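Local coordinates for NikO protein (Streptomyces tendae, PDB 4FQD) that is an enolpyruvyl transferase essential in nikkomycin biosynthesis, which probably transfers the enolpyruvyl group of phosphoenolpyruvate to a nucleotide substrate, at residues G232-F237 with V244-G249; R381-V384 with L389-D392. The protein carries 4 engineered substitutions. All blocks are in the same frame, centred on the assembly; numbering follows the deposited sequence.

How the interactions relate
Interactions 1 and 2 are two beta hairpins on opposite sides of the chain's centre, their own centres about 46 Å apart and their nearest atoms about 33 Å, so they do not touch. Each follows a helix, 219-231 before residues 232-249 and 372-378 before residues 381-392, and each forms one border of a four-stranded mixed sheet of strand order 1-2-4-3. The same helix-hairpin order thus occurs twice in this chain, as fits the inverse beta/alpha barrel of the EPSP synthase family. Interaction 1 meets no other chain of the assembly with its two segments, whereas interaction 2 reaches the second subunit through Arg390. The centres of the two contacts lie about 26 Å and 25 Å from the centre of the chain.

Interaction 1: G232-F237 with V244-G249; sequences GADIEF and VIHGRG
Glu236 and Val244 form the hydrogen-bonded pair of this antiparallel contact, each satisfying the other's backbone: Glu236 N gives to Val244 O and Val244 N to Glu236 O, both at 2.7 Å. A third backbone bond runs from His246 N to Asp234 O (3.0 Å). The side chain of His246 is also paired, since its NE2 donates to Glu236 OE1 at 3.1 Å with an N-H...O angle of 159°, the oxygen lying close to the ring plane. Glu236 reaches it with an extended chain whose CG stands anti to the backbone N (chi1 171°). At the other ring nitrogen, ND1 has a weak hydrogen bond with Thr209 OG1. Val244 CG1 lies over one ring face, displaced toward the CE1-NE2 rim, while Asp234 runs alongside with OD2 3.1 Å from His246 CD2, the carboxylate and ring planes 29° apart; two nearby carboxylates would tend to favour a protonated ring. A phenylalanine in place of His246 would probably leave Glu236 OE1 without its donor and Thr209 OG1 without its ring partner. The two strands make a beta hairpin in a mixed sheet of the inverse beta/alpha barrel, where 235-239 is one of the two outermost strands and 242-248 pairs antiparallel with strand 209-213. On the face carrying Ile235 and Ile245, the CG1 atoms approach to 4.2 Å, and Ile235 packs on Val225 and Leu228 of helix 219-231. Gly232, leaving that helix with positive phi, presents its O to the guanidinium edge of Arg248, where NH1 makes a weak hydrogen bond of 3.4 Å.

Interaction 2: R381-V384 with L389-D392; sequences RTAV and LRVD
Ala383 lays its methyl over one face of the Arg390 guanidinium, with CB 3.6 Å from Arg390 CZ and displaced toward the rim of the group. The two residues are the hydrogen-bonded pair of an antiparallel beta hairpin, formed by strands 382-385 and 388-393 at the border of a four-stranded mixed sheet in the inverse beta/alpha barrel. Their backbones bond reciprocally: Arg390 N gives to Ala383 O at 2.8 Å and Ala383 N to Arg390 O at 2.9 Å. Bends at chi2 and chi3 fold the arginine chain back over the alanine. Its far end is held from several directions, NE by Ala185 O of the second subunit, NH2 more weakly by Lys184 O of that subunit, and NH1 by a salt bridge to Asp392 OD2 (2.9 Å), so the hairpin takes part in the dimer contact. Arg381, just before strand 382-385, accepts a bond from Asp392 N through its O; the two side chains meet at their CB atoms, 4.0 Å apart, before the arginine chain leads off toward Cys395 and Arg399. On the face bearing Thr382, Val384, Leu389 and Val391, the threonine hydroxyl pairs with Glu376 of helix 372-378. Leu389, with CG anti to the backbone N (chi1 164°), brings CD1 against Thr382 CB and, in a different direction, against Val384 CG2 at 3.7 Å.

Interaction 1: G232-F237 with V244-G249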
loop_
_atom_site.group_PDB
_atom_site.type_symbol
_atom_site.label_atom_id
_atom_site.label_comp_id
_atom_site.label_asym_id
_atom_site.label_seq_id
_atom_site.Cartn_x
_atom_site.Cartn_y
_atom_site.Cartn_z
ATOM N N GLY A 232 -23.831 14.454 -28.858
ATOM C CA GLY A 232 -24.296 13.685 -29.996
ATOM C C GLY A 232 -23.473 12.439 -30.256
ATOM O O GLY A 232 -23.807 11.640 -31.131
ATOM N N ALA A 233 -22.394 12.270 -29.500
ATOM C CA ALA A 233 -21.529 11.106 -29.660
ATOM C C ALA A 233 -22.195 9.832 -29.149
ATOM O O ALA A 233 -23.073 9.876 -28.284
ATOM C CB ALA A 233 -20.197 11.329 -28.957
ATOM N N ASP A 234 -21.767 8.697 -29.695
ATOM C CA ASP A 234 -22.275 7.402 -29.267
ATOM C C ASP A 234 -21.193 6.633 -28.530
ATOM O O ASP A 234 -20.391 5.930 -29.144
ATOM C CB ASP A 234 -22.765 6.594 -30.468
ATOM C CG ASP A 234 -23.339 5.248 -30.072
ATOM O OD1 ASP A 234 -23.761 5.085 -28.907
ATOM O OD2 ASP A 234 -23.368 4.348 -30.933
ATOM N N ILE A 235 -21.161 6.774 -27.212
ATOM C CA ILE A 235 -20.189 6.062 -26.394
ATOM C C ILE A 235 -20.853 4.903 -25.646
ATOM O O ILE A 235 -21.833 5.089 -24.922
ATOM C CB ILE A 235 -19.513 7.019 -25.393
ATOM C CG1 ILE A 235 -18.824 8.162 -26.144
ATOM C CG2 ILE A 235 -18.513 6.270 -24.539
ATOM C CD1 ILE A 235 -18.151 9.159 -25.236
ATOM N N GLU A 236 -20.311 3.705 -25.821
ATOM C CA GLU A 236 -20.943 2.504 -25.293
ATOM C C GLU A 236 -20.066 1.752 -24.300
ATOM O O GLU A 236 -18.887 1.528 -24.551
ATOM C CB GLU A 236 -21.323 1.589 -26.454
ATOM C CG GLU A 236 -21.788 0.210 -26.068
ATOM C CD GLU A 236 -21.987 -0.673 -27.284
ATOM O OE1 GLU A 236 -21.783 -0.193 -28.422
ATOM O OE2 GLU A 236 -22.344 -1.852 -27.103
ATOM N N PHE A 237 -20.652 1.368 -23.171
ATOM C CA PHE A 237 -19.957 0.555 -22.179
ATOM C C PHE A 237 -20.247 -0.918 -22.452
ATOM O O PHE A 237 -21.102 -1.519 -21.800
ATOM C CB PHE A 237 -20.417 0.924 -20.771
ATOM C CG PHE A 237 -20.054 2.326 -20.358
ATOM C CD1 PHE A 237 -19.135 3.073 -21.081
ATOM C CD2 PHE A 237 -20.633 2.894 -19.238
ATOM C CE1 PHE A 237 -18.809 4.360 -20.690
ATOM C CE2 PHE A 237 -20.311 4.176 -18.843
ATOM C CZ PHE A 237 -19.396 4.912 -19.570
ATOM N N VAL A 244 -16.599 1.579 -26.062
ATOM C CA VAL A 244 -16.625 1.657 -27.517
ATOM C C VAL A 244 -17.198 2.990 -27.988
ATOM O O VAL A 244 -18.330 3.342 -27.655
ATOM C CB VAL A 244 -17.454 0.507 -28.125
ATOM C CG1 VAL A 244 -17.548 0.658 -29.634
ATOM C CG2 VAL A 244 -16.848 -0.839 -27.755
ATOM N N ILE A 245 -16.409 3.728 -28.762
ATOM C CA ILE A 245 -16.856 5.003 -29.307
ATOM C C ILE A 245 -17.117 4.897 -30.804
ATOM O O ILE A 245 -16.182 4.836 -31.604
ATOM C CB ILE A 245 -15.824 6.126 -29.074
ATOM C CG1 ILE A 245 -15.432 6.210 -27.597
ATOM C CG2 ILE A 245 -16.367 7.459 -29.573
ATOM C CD1 ILE A 245 -14.093 5.579 -27.286
ATOM N N HIS A 246 -18.390 4.873 -31.179
ATOM C CA HIS A 246 -18.758 4.880 -32.587
ATOM C C HIS A 246 -18.686 6.308 -33.110
ATOM O O HIS A 246 -19.699 6.998 -33.218
ATOM C CB HIS A 246 -20.157 4.298 -32.780
ATOM C CG HIS A 246 -20.315 2.919 -32.222
ATOM N ND1 HIS A 246 -19.762 1.806 -32.820
ATOM C CD2 HIS A 246 -20.959 2.471 -31.118
ATOM C CE1 HIS A 246 -20.061 0.733 -32.111
ATOM N NE2 HIS A 246 -20.786 1.108 -31.073
ATOM N N GLY A 247 -17.472 6.745 -33.426
ATOM C CA GLY A 247 -17.230 8.119 -33.826
ATOM C C GLY A 247 -17.793 8.478 -35.187
ATOM O O GLY A 247 -17.638 7.735 -36.155
ATOM N N ARG A 248 -18.445 9.632 -35.253
ATOM C CA ARG A 248 -19.018 10.128 -36.497
ATOM C C ARG A 248 -18.483 11.518 -36.825
ATOM O O ARG A 248 -19.122 12.290 -37.540
ATOM C CB ARG A 248 -20.544 10.147 -36.411
ATOM C CG ARG A 248 -21.213 8.935 -37.032
ATOM C CD ARG A 248 -22.524 8.592 -36.339
ATOM N NE ARG A 248 -23.320 9.775 -36.023
ATOM C CZ ARG A 248 -23.569 10.199 -34.788
ATOM N NH1 ARG A 248 -23.088 9.537 -33.745
ATOM N NH2 ARG A 248 -24.303 11.287 -34.597
ATOM N N GLY A 249 -17.305 11.828 -36.293
ATOM C CA GLY A 249 -16.657 13.100 -36.556
ATOM C C GLY A 249 -17.224 14.243 -35.739
ATOM O O GLY A 249 -18.209 14.071 -35.023
#

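Interaction 2: R381-V384 with L389-D392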
loop_
_atom_site.group_PDB
_atom_site.type_symbol
_atom_site.label_atom_id
_atom_site.label_comp_id
_atom_site.label_asym_id
_atom_site.label_seq_id
_atom_site.Cartn_x
_atom_site.Cartn_y
_atom_site.Cartn_z
ATOM N N ARG A 381 5.930 14.618 13.027
ATOM C CA ARG A 381 7.029 13.702 12.740
ATOM C C ARG A 381 6.774 12.920 11.455
ATOM O O ARG A 381 5.830 12.135 11.379
ATOM C CB ARG A 381 7.211 12.718 13.896
ATOM C CG ARG A 381 7.215 13.350 15.278
ATOM C CD ARG A 381 8.601 13.807 15.692
ATOM N NE ARG A 381 8.791 13.687 17.134
ATOM C CZ ARG A 381 8.434 14.614 18.017
ATOM N NH1 ARG A 381 7.864 15.737 17.607
ATOM N NH2 ARG A 381 8.644 14.415 19.310
ATOM N N THR A 382 7.617 13.131 10.450
ATOM C CA THR A 382 7.474 12.421 9.183
ATOM C C THR A 382 8.770 11.741 8.751
ATOM O O THR A 382 9.850 12.054 9.250
ATOM C CB THR A 382 7.017 13.358 8.045
ATOM O OG1 THR A 382 8.048 14.312 7.764
ATOM C CG2 THR A 382 5.734 14.089 8.424
ATOM N N ALA A 383 8.644 10.804 7.817
ATOM C CA ALA A 383 9.793 10.140 7.217
ATOM C C ALA A 383 9.485 9.848 5.755
ATOM O O ALA A 383 8.408 9.347 5.429
ATOM C CB ALA A 383 10.124 8.859 7.964
ATOM N N VAL A 384 10.430 10.169 4.876
ATOM C CA VAL A 384 10.228 10.004 3.441
ATOM C C VAL A 384 11.332 9.172 2.795
ATOM O O VAL A 384 12.517 9.483 2.929
ATOM C CB VAL A 384 10.147 11.370 2.721
ATOM C CG1 VAL A 384 10.140 11.183 1.211
ATOM C CG2 VAL A 384 8.917 12.142 3.174
ATOM N N LEU A 389 5.750 7.715 2.322
ATOM C CA LEU A 389 5.739 8.688 3.406
ATOM C C LEU A 389 5.147 8.057 4.660
ATOM O O LEU A 389 4.105 7.403 4.604
ATOM C CB LEU A 389 4.929 9.923 3.010
ATOM C CG LEU A 389 4.499 10.854 4.148
ATOM C CD1 LEU A 389 5.708 11.479 4.830
ATOM C CD2 LEU A 389 3.552 11.928 3.631
ATOM N N ARG A 390 5.818 8.248 5.791
ATOM C CA ARG A 390 5.338 7.708 7.055
ATOM C C ARG A 390 5.136 8.819 8.079
ATOM O O ARG A 390 5.976 9.707 8.216
ATOM C CB ARG A 390 6.313 6.664 7.601
ATOM C CG ARG A 390 5.788 5.888 8.798
ATOM C CD ARG A 390 6.829 5.828 9.901
ATOM N NE ARG A 390 8.146 5.457 9.390
ATOM C CZ ARG A 390 9.294 5.898 9.893
ATOM N NH1 ARG A 390 9.292 6.733 10.923
ATOM N NH2 ARG A 390 10.445 5.509 9.363
ATOM N N VAL A 391 4.015 8.766 8.790
ATOM C CA VAL A 391 3.732 9.724 9.850
ATOM C C VAL A 391 3.683 9.019 11.202
ATOM O O VAL A 391 2.913 8.077 11.393
ATOM C CB VAL A 391 2.403 10.467 9.605
ATOM C CG1 VAL A 391 2.078 11.380 10.778
ATOM C CG2 VAL A 391 2.471 11.260 8.309
ATOM N N ASP A 392 4.511 9.476 12.135
ATOM C CA ASP A 392 4.588 8.868 13.459
ATOM C C ASP A 392 3.637 9.529 14.449
ATOM O O ASP A 392 4.050 10.348 15.268
ATOM C CB ASP A 392 6.020 8.930 13.995
ATOM C CG ASP A 392 6.961 8.008 13.247
ATOM O OD1 ASP A 392 6.519 6.914 12.842
ATOM O OD2 ASP A 392 8.140 8.377 13.067
#